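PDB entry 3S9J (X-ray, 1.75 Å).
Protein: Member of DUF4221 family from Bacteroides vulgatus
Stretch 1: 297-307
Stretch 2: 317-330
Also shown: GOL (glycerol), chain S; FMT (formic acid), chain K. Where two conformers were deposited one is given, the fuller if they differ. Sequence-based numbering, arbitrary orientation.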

ATOM      1  N   GLU A 297      15.984  -1.229  -2.562  1.00 29.68           N
ATOM      2  CA  GLU A 297      14.769  -1.095  -3.374  1.00 30.69           C
ATOM      3  C   GLU A 297      14.582  -2.300  -4.283  1.00 27.79           C
ATOM      4  O   GLU A 297      15.560  -2.977  -4.637  1.00 27.90           O
ATOM      5  CB  GLU A 297      14.828   0.193  -4.206  1.00 34.29           C
ATOM      6  CG  GLU A 297      14.816   1.512  -3.362  1.00 40.55           C
ATOM      7  CD  GLU A 297      13.508   1.779  -2.547  1.00 38.67           C
ATOM      8  OE1 GLU A 297      12.404   1.347  -2.970  1.00 38.96           O
ATOM      9  OE2 GLU A 297      13.592   2.479  -1.506  1.00 45.41           O
ATOM     10  N   THR A 298      13.339  -2.567  -4.654  1.00 24.28           N
ATOM     11  CA  THR A 298      13.035  -3.658  -5.574  1.00 25.32           C
ATOM     12  C   THR A 298      13.736  -3.405  -6.907  1.00 25.09           C
ATOM     13  O   THR A 298      13.672  -2.283  -7.501  1.00 23.12           O
ATOM     14  CB  THR A 298      11.517  -3.823  -5.775  1.00 25.57           C
ATOM     15  OG1 THR A 298      10.897  -4.022  -4.495  1.00 25.84           O
ATOM     16  CG2 THR A 298      11.216  -4.996  -6.755  1.00 25.04           C
ATOM     17  N   PRO A 299      14.471  -4.414  -7.395  1.00 23.63           N
ATOM     18  CA  PRO A 299      15.174  -4.222  -8.642  1.00 24.74           C
ATOM     19  C   PRO A 299      14.243  -3.948  -9.807  1.00 23.25           C
ATOM     20  O   PRO A 299      13.145  -4.500  -9.870  1.00 23.20           O
ATOM     21  CB  PRO A 299      15.861  -5.598  -8.872  1.00 25.49           C
ATOM     22  CG  PRO A 299      16.010  -6.150  -7.540  1.00 28.88           C
ATOM     23  CD  PRO A 299      14.812  -5.711  -6.770  1.00 26.21           C
ATOM     24  N   LYS A 300      14.719  -3.133 -10.743  1.00 24.02           N
ATOM     25  CA  LYS A 300      13.895  -2.740 -11.890  1.00 26.81           C
ATOM     26  C   LYS A 300      13.589  -3.962 -12.745  1.00 26.22           C
ATOM     27  O   LYS A 300      12.606  -3.986 -13.467  1.00 23.49           O
ATOM     28  CB  LYS A 300      14.611  -1.690 -12.734  1.00 27.60           C
ATOM     29  CG  LYS A 300      15.109  -0.473 -11.971  1.00 31.86           C
ATOM     30  CD  LYS A 300      14.088   0.151 -11.096  1.00 36.21           C
ATOM     31  CE  LYS A 300      14.665   1.435 -10.494  1.00 42.82           C
ATOM     32  NZ  LYS A 300      13.662   2.085  -9.699  1.00 38.29           N
ATOM     33  N   GLY A 301      14.437  -4.997 -12.673  1.00 25.11           N
ATOM     34  CA  GLY A 301      14.218  -6.199 -13.463  1.00 26.23           C
ATOM     35  C   GLY A 301      13.408  -7.308 -12.813  1.00 26.68           C
ATOM     36  O   GLY A 301      13.222  -8.359 -13.427  1.00 26.49           O
ATOM     37  N   LYS A 302      12.897  -7.085 -11.602  1.00 25.29           N
ATOM     38  CA  LYS A 302      12.183  -8.152 -10.897  1.00 25.70           C
ATOM     39  C   LYS A 302      10.849  -8.446 -11.586  1.00 26.87           C
ATOM     40  O   LYS A 302      10.081  -7.551 -11.869  1.00 27.00           O
ATOM     41  CB  LYS A 302      12.004  -7.833  -9.402  1.00 26.13           C
ATOM     42  CG  LYS A 302      11.713  -9.104  -8.567  1.00 25.31           C
ATOM     43  CD  LYS A 302      11.735  -8.791  -7.067  1.00 24.75           C
ATOM     44  CE  LYS A 302      11.725 -10.090  -6.240  1.00 23.77           C
ATOM     45  NZ  LYS A 302      11.526  -9.903  -4.740  1.00 22.88           N
ATOM     46  N   GLU A 303      10.618  -9.701 -11.915  1.00 24.94           N
ATOM     47  CA  GLU A 303       9.356 -10.085 -12.530  0.50 27.00           C
ATOM     48  C   GLU A 303       8.282 -10.218 -11.470  1.00 25.91           C
ATOM     49  O   GLU A 303       8.586 -10.356 -10.270  1.00 24.45           O
ATOM     50  CB  GLU A 303       9.528 -11.371 -13.304  0.50 28.11           C
ATOM     51  CG  GLU A 303      10.511 -11.203 -14.455  0.50 28.27           C
ATOM     52  CD  GLU A 303      10.965 -12.505 -15.054  0.50 38.72           C
ATOM     53  OE1 GLU A 303      11.191 -13.480 -14.286  0.50 28.97           O
ATOM     54  OE2 GLU A 303      11.122 -12.523 -16.297  0.50 35.87           O
ATOM     55  N   PHE A 304       7.035 -10.135 -11.904  1.00 26.21           N
ATOM     56  CA  PHE A 304       5.905 -10.258 -10.983  1.00 24.04           C
ATOM     57  C   PHE A 304       4.690 -10.833 -11.664  1.00 25.84           C
ATOM     58  O   PHE A 304       4.629 -10.968 -12.894  1.00 26.63           O
ATOM     59  CB  PHE A 304       5.571  -8.903 -10.332  1.00 25.28           C
ATOM     60  CG  PHE A 304       5.034  -7.877 -11.279  1.00 25.08           C
ATOM     61  CD1 PHE A 304       5.907  -7.159 -12.107  1.00 24.74           C
ATOM     62  CD2 PHE A 304       3.673  -7.586 -11.318  1.00 24.02           C
ATOM     63  CE1 PHE A 304       5.438  -6.191 -12.989  1.00 23.81           C
ATOM     64  CE2 PHE A 304       3.189  -6.629 -12.205  1.00 25.09           C
ATOM     65  CZ  PHE A 304       4.084  -5.924 -13.039  1.00 23.40           C
ATOM     66  N   SER A 305       3.722 -11.233 -10.854  1.00 24.99           N
ATOM     67  CA  SER A 305       2.450 -11.648 -11.352  1.00 27.56           C
ATOM     68  C   SER A 305       1.349 -10.956 -10.566  1.00 27.11           C
ATOM     69  O   SER A 305       1.578 -10.410  -9.491  1.00 27.76           O
ATOM     70  CB  SER A 305       2.291 -13.173 -11.257  1.00 29.51           C
ATOM     71  OG  SER A 305       2.223 -13.608  -9.917  1.00 28.87           O
ATOM     72  N   VAL A 306       0.144 -11.034 -11.114  1.00 28.37           N
ATOM     73  CA  VAL A 306      -1.062 -10.611 -10.415  1.00 26.68           C
ATOM     74  C   VAL A 306      -2.072 -11.729 -10.434  1.00 28.51           C
ATOM     75  O   VAL A 306      -2.477 -12.210 -11.504  1.00 29.63           O
ATOM     76  CB  VAL A 306      -1.667  -9.356 -11.046  1.00 27.01           C
ATOM     77  CG1 VAL A 306      -2.961  -8.980 -10.310  1.00 24.56           C
ATOM     78  CG2 VAL A 306      -0.637  -8.187 -11.006  1.00 25.93           C
ATOM     79  N   ILE A 307      -2.428 -12.172  -9.235  1.00 28.30           N
ATOM     80  CA  ILE A 307      -3.456 -13.175  -9.003  1.00 28.36           C
ATOM     81  C   ILE A 307      -4.807 -12.461  -8.882  1.00 29.16           C
ATOM     82  O   ILE A 307      -4.923 -11.480  -8.152  1.00 28.50           O
ATOM     83  CB  ILE A 307      -3.190 -13.937  -7.685  1.00 28.54           C
ATOM     84  CG1 ILE A 307      -1.789 -14.569  -7.685  1.00 31.76           C
ATOM     85  CG2 ILE A 307      -4.318 -14.925  -7.419  1.00 29.36           C
ATOM     86  CD1 ILE A 307      -1.178 -14.827  -6.298  1.00 32.60           C
ATOM     87  N   GLY A 317      -7.717 -16.560 -11.762  1.00 36.93           N
ATOM     88  CA  GLY A 317      -6.677 -16.439 -12.760  1.00 36.15           C
ATOM     89  C   GLY A 317      -5.423 -15.798 -12.222  1.00 33.26           C
ATOM     90  O   GLY A 317      -5.390 -15.292 -11.083  1.00 33.00           O
ATOM     91  N   GLU A 318      -4.381 -15.826 -13.043  1.00 33.19           N
ATOM     92  CA  GLU A 318      -3.117 -15.233 -12.670  1.00 31.46           C
ATOM     93  C   GLU A 318      -2.343 -14.901 -13.914  1.00 32.98           C
ATOM     94  O   GLU A 318      -2.184 -15.765 -14.792  1.00 32.04           O
ATOM     95  CB  GLU A 318      -2.306 -16.181 -11.765  1.00 32.90           C
ATOM     96  CG  GLU A 318      -0.969 -15.591 -11.309  1.00 31.42           C
ATOM     97  CD  GLU A 318      -0.183 -16.461 -10.338  1.00 32.21           C
ATOM     98  OE1 GLU A 318      -0.638 -17.583 -10.002  1.00 33.77           O
ATOM     99  OE2 GLU A 318       0.900 -15.988  -9.904  1.00 32.71           O
ATOM    100  N   THR A 319      -1.834 -13.677 -13.991  1.00 30.59           N
ATOM    101  CA  THR A 319      -1.102 -13.241 -15.169  1.00 32.41           C
ATOM    102  C   THR A 319       0.305 -12.816 -14.773  1.00 31.74           C
ATOM    103  O   THR A 319       0.491 -12.095 -13.803  1.00 30.73           O
ATOM    104  CB  THR A 319      -1.853 -12.101 -15.866  1.00 34.48           C
ATOM    105  OG1 THR A 319      -3.060 -12.627 -16.430  1.00 33.81           O
ATOM    106  CG2 THR A 319      -0.998 -11.454 -16.945  1.00 32.02           C
ATOM    107  N   LYS A 320       1.301 -13.278 -15.518  1.00 32.30           N
ATOM    108  CA  LYS A 320       2.711 -12.978 -15.230  1.00 32.04           C
ATOM    109  C   LYS A 320       3.129 -11.763 -16.059  1.00 32.45           C
ATOM    110  O   LYS A 320       2.659 -11.562 -17.178  1.00 32.20           O
ATOM    111  CB  LYS A 320       3.584 -14.204 -15.567  1.00 36.23           C
ATOM    112  CG  LYS A 320       4.955 -14.287 -14.866  1.00 46.39           C
ATOM    113  CD  LYS A 320       5.378 -15.783 -14.718  1.00 56.26           C
ATOM    114  CE  LYS A 320       6.843 -16.040 -15.019  1.00 63.06           C
ATOM    115  NZ  LYS A 320       7.773 -15.228 -14.185  1.00 69.22           N
ATOM    116  N   PHE A 321       3.983 -10.933 -15.479  1.00 28.64           N
ATOM    117  CA  PHE A 321       4.456  -9.719 -16.113  1.00 27.78           C
ATOM    118  C   PHE A 321       5.964  -9.710 -16.174  1.00 29.35           C
ATOM    119  O   PHE A 321       6.646 -10.218 -15.274  1.00 29.27           O
ATOM    120  CB  PHE A 321       4.004  -8.491 -15.321  1.00 28.28           C
ATOM    121  CG  PHE A 321       2.516  -8.284 -15.318  1.00 28.26           C
ATOM    122  CD1 PHE A 321       1.699  -8.998 -14.460  1.00 28.33           C
ATOM    123  CD2 PHE A 321       1.936  -7.353 -16.148  1.00 37.89           C
ATOM    124  CE1 PHE A 321       0.341  -8.816 -14.454  1.00 30.44           C
ATOM    125  CE2 PHE A 321       0.565  -7.169 -16.131  1.00 40.81           C
ATOM    126  CZ  PHE A 321      -0.222  -7.907 -15.278  1.00 35.09           C
ATOM    127  N   PRO A 322       6.506  -9.101 -17.237  1.00 30.76           N
ATOM    128  CA  PRO A 322       7.961  -9.008 -17.348  1.00 29.48           C
ATOM    129  C   PRO A 322       8.559  -7.974 -16.433  1.00 29.00           C
ATOM    130  O   PRO A 322       7.856  -7.088 -15.941  1.00 28.79           O
ATOM    131  CB  PRO A 322       8.165  -8.609 -18.816  1.00 30.50           C
ATOM    132  CG  PRO A 322       6.934  -7.794 -19.120  1.00 29.92           C
ATOM    133  CD  PRO A 322       5.818  -8.480 -18.385  1.00 29.53           C
ATOM    134  N   GLY A 323       9.861  -8.066 -16.197  1.00 26.92           N
ATOM    135  CA  GLY A 323      10.585  -6.982 -15.544  1.00 26.94           C
ATOM    136  C   GLY A 323      10.895  -5.860 -16.540  1.00 24.93           C
ATOM    137  O   GLY A 323      10.592  -5.993 -17.726  1.00 27.79           O
ATOM    138  N   LYS A 324      11.527  -4.798 -16.043  1.00 24.77           N
ATOM    139  CA  LYS A 324      12.056  -3.686 -16.840  0.50 25.24           C
ATOM    140  C   LYS A 324      10.968  -2.944 -17.625  1.00 26.59           C
ATOM    141  O   LYS A 324      11.236  -2.349 -18.657  1.00 26.26           O
ATOM    142  CB  LYS A 324      13.198  -4.151 -17.762  0.50 26.30           C
ATOM    143  CG  LYS A 324      14.505  -4.435 -17.007  0.50 28.91           C
ATOM    144  CD  LYS A 324      15.657  -4.665 -17.949  0.50 31.66           C
ATOM    145  CE  LYS A 324      15.360  -5.844 -18.869  0.50 39.16           C
ATOM    146  NZ  LYS A 324      15.393  -7.160 -18.122  0.50 40.90           N
ATOM    147  N   LYS A 325       9.736  -2.973 -17.109  1.00 24.84           N
ATOM    148  CA  LYS A 325       8.618  -2.365 -17.828  1.00 24.86           C
ATOM    149  C   LYS A 325       7.656  -1.622 -16.916  1.00 22.23           C
ATOM    150  O   LYS A 325       7.287  -0.478 -17.225  1.00 24.32           O
ATOM    151  CB  LYS A 325       7.847  -3.434 -18.605  1.00 25.62           C
ATOM    152  CG  LYS A 325       6.766  -2.838 -19.519  1.00 27.68           C
ATOM    153  CD  LYS A 325       6.208  -3.845 -20.536  1.00 32.12           C
ATOM    154  CE  LYS A 325       5.229  -3.102 -21.482  1.00 38.67           C
ATOM    155  NZ  LYS A 325       4.589  -4.024 -22.434  1.00 41.17           N
ATOM    156  N   TYR A 326       7.252  -2.244 -15.815  1.00 21.50           N
ATOM    157  CA  TYR A 326       6.277  -1.662 -14.923  1.00 21.81           C
ATOM    158  C   TYR A 326       6.881  -1.203 -13.609  1.00 23.04           C
ATOM    159  O   TYR A 326       7.904  -1.729 -13.147  1.00 24.33           O
ATOM    160  CB  TYR A 326       5.167  -2.688 -14.618  1.00 22.48           C
ATOM    161  CG  TYR A 326       4.476  -3.139 -15.858  1.00 24.38           C
ATOM    162  CD1 TYR A 326       3.486  -2.355 -16.448  1.00 26.24           C
ATOM    163  CD2 TYR A 326       4.808  -4.343 -16.467  1.00 24.87           C
ATOM    164  CE1 TYR A 326       2.855  -2.757 -17.616  1.00 26.60           C
ATOM    165  CE2 TYR A 326       4.177  -4.751 -17.635  1.00 29.58           C
ATOM    166  CZ  TYR A 326       3.212  -3.956 -18.195  1.00 30.62           C
ATOM    167  OH  TYR A 326       2.610  -4.324 -19.361  1.00 30.10           O
ATOM    168  N   PHE A 327       6.230  -0.215 -12.997  1.00 22.77           N
ATOM    169  CA  PHE A 327       6.553   0.234 -11.664  1.00 21.14           C
ATOM    170  C   PHE A 327       5.309  -0.102 -10.830  1.00 22.97           C
ATOM    171  O   PHE A 327       4.402   0.738 -10.650  1.00 20.66           O
ATOM    172  CB  PHE A 327       6.897   1.732 -11.639  1.00 24.31           C
ATOM    173  CG  PHE A 327       7.521   2.160 -10.353  1.00 23.11           C
ATOM    174  CD1 PHE A 327       8.906   2.084 -10.181  1.00 25.59           C
ATOM    175  CD2 PHE A 327       6.748   2.537  -9.274  1.00 21.70           C
ATOM    176  CE1 PHE A 327       9.498   2.440  -8.953  1.00 27.13           C
ATOM    177  CE2 PHE A 327       7.347   2.885  -8.072  1.00 21.58           C
ATOM    178  CZ  PHE A 327       8.708   2.824  -7.916  1.00 24.79           C
ATOM    179  N   TYR A 328       5.219  -1.367 -10.396  1.00 21.86           N
ATOM    180  CA  TYR A 328       3.969  -1.855  -9.814  1.00 22.29           C
ATOM    181  C   TYR A 328       3.693  -1.301  -8.424  1.00 19.82           C
ATOM    182  O   TYR A 328       2.564  -1.443  -7.946  1.00 23.13           O
ATOM    183  CB  TYR A 328       3.890  -3.391  -9.831  1.00 23.08           C
ATOM    184  CG  TYR A 328       4.993  -4.105  -9.091  1.00 24.15           C
ATOM    185  CD1 TYR A 328       4.956  -4.207  -7.695  1.00 24.29           C
ATOM    186  CD2 TYR A 328       6.056  -4.670  -9.756  1.00 26.02           C
ATOM    187  CE1 TYR A 328       5.969  -4.845  -6.985  1.00 26.42           C
ATOM    188  CE2 TYR A 328       7.069  -5.353  -9.055  1.00 26.53           C
ATOM    189  CZ  TYR A 328       7.028  -5.435  -7.685  1.00 28.03           C
ATOM    190  OH  TYR A 328       8.011  -6.055  -6.964  1.00 31.93           O
ATOM    191  N   LYS A 329       4.671  -0.669  -7.800  1.00 19.84           N
ATOM    192  CA  LYS A 329       4.449   0.046  -6.562  1.00 19.49           C
ATOM    193  C   LYS A 329       3.693   1.378  -6.747  1.00 21.55           C
ATOM    194  O   LYS A 329       3.428   2.080  -5.763  1.00 21.37           O
ATOM    195  CB  LYS A 329       5.752   0.230  -5.784  1.00 20.84           C
ATOM    196  CG  LYS A 329       6.325  -1.130  -5.377  1.00 21.09           C
ATOM    197  CD  LYS A 329       7.466  -1.020  -4.403  1.00 25.18           C
ATOM    198  CE  LYS A 329       8.018  -2.383  -4.062  1.00 24.76           C
ATOM    199  NZ  LYS A 329       9.178  -2.341  -3.094  1.00 24.45           N
HETATM  200  N   MSE A 330       3.325   1.673  -7.999  1.00 21.87           N
HETATM  201  CA  MSE A 330       2.321   2.688  -8.327  1.00 21.18           C
HETATM  202  C   MSE A 330       1.205   2.046  -9.150  1.00 23.66           C
HETATM  203  O   MSE A 330       1.238   2.032 -10.398  1.00 23.89           O
HETATM  204  CB  MSE A 330       2.938   3.860  -9.070  1.00 20.23           C
HETATM  205  CG  MSE A 330       3.665   4.847  -8.162  1.00 21.33           C
HETATM  206 SE   MSE A 330       4.016   6.550  -9.024  0.75 16.59          SE
HETATM  207  CE  MSE A 330       5.297   5.946 -10.374  1.00 21.37           C
TER
HETATM  208  C1  GOL S 417       8.385  -1.745  -8.295  1.00 27.14           C
HETATM  209  O1  GOL S 417       7.581  -0.606  -8.455  1.00 22.90           O
HETATM  210  C2  GOL S 417       9.110  -1.986  -9.628  1.00 27.83           C
HETATM  211  O2  GOL S 417       8.142  -2.492 -10.500  1.00 28.65           O
HETATM  212  C3  GOL S 417      10.178  -3.045  -9.452  1.00 32.90           C
HETATM  213  O3  GOL S 417      10.750  -3.362 -10.708  1.00 31.98           O
HETATM  214  C   FMT K 409      11.770   4.053 -11.691  1.00 31.05           C
HETATM  215  O1  FMT K 409      12.211   2.869 -11.750  1.00 32.11           O
HETATM  216  O2  FMT K 409      11.986   4.829 -10.747  1.00 32.97           O
HETATM  217  O   HOH W   1      11.235  -0.706  -4.101  1.00 28.33           O
HETATM  218  O   HOH W   2      14.150  -8.987 -15.760  1.00 37.73           O
HETATM  219  O   HOH W   3      11.411  -9.919 -17.623  1.00 36.90           O

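Two antiparallel strands, 304-307 and 317-321, set the frame, and the side chains obey the register. Phe304 pairs with Phe321 through a short bond from Phe321 N to Phe304 O (2.7 Å) and a weak one from Phe304 N to Phe321 O (3.4 Å). Phe304 adopts the p rotamer (chi1 67°), which carries its ring across to the second stretch; Phe321 takes m. Their planes lie within 1° of parallel but slid apart, so the rings barely overlap, and it is Phe321 CB that lies over the Phe304 face, 3.6 Å from the centroid of the Phe304 ring. Tyr328, also p, covers the opposite face, its CD2 3.4 Å from Phe304 CD1, and Tyr326 CB meets the edge, 3.8 Å from Phe304 CZ. Val306, t, places CG2 3.6 Å from Phe321 CE1.

On the face shared by Ser305, Ile307, Glu318 and Lys320, one pair is polar: Ser305 in p brings OG within 2.7 Å of Glu318 OE2, to which it donates a hydrogen bond; Glu318 reaches it with chi1 and chi2 both t.

Beyond the strand, reach comes from extension: Lys329, m at chi1 and t thereafter, delivers NZ to Thr298 OG1 at 2.8 Å. At Gly323 the rule is absence: an ideal CB there would sit 2.2 Å from Gly301 O, a clash. Next to it, Lys324 N donates to Lys300 O (2.9 Å).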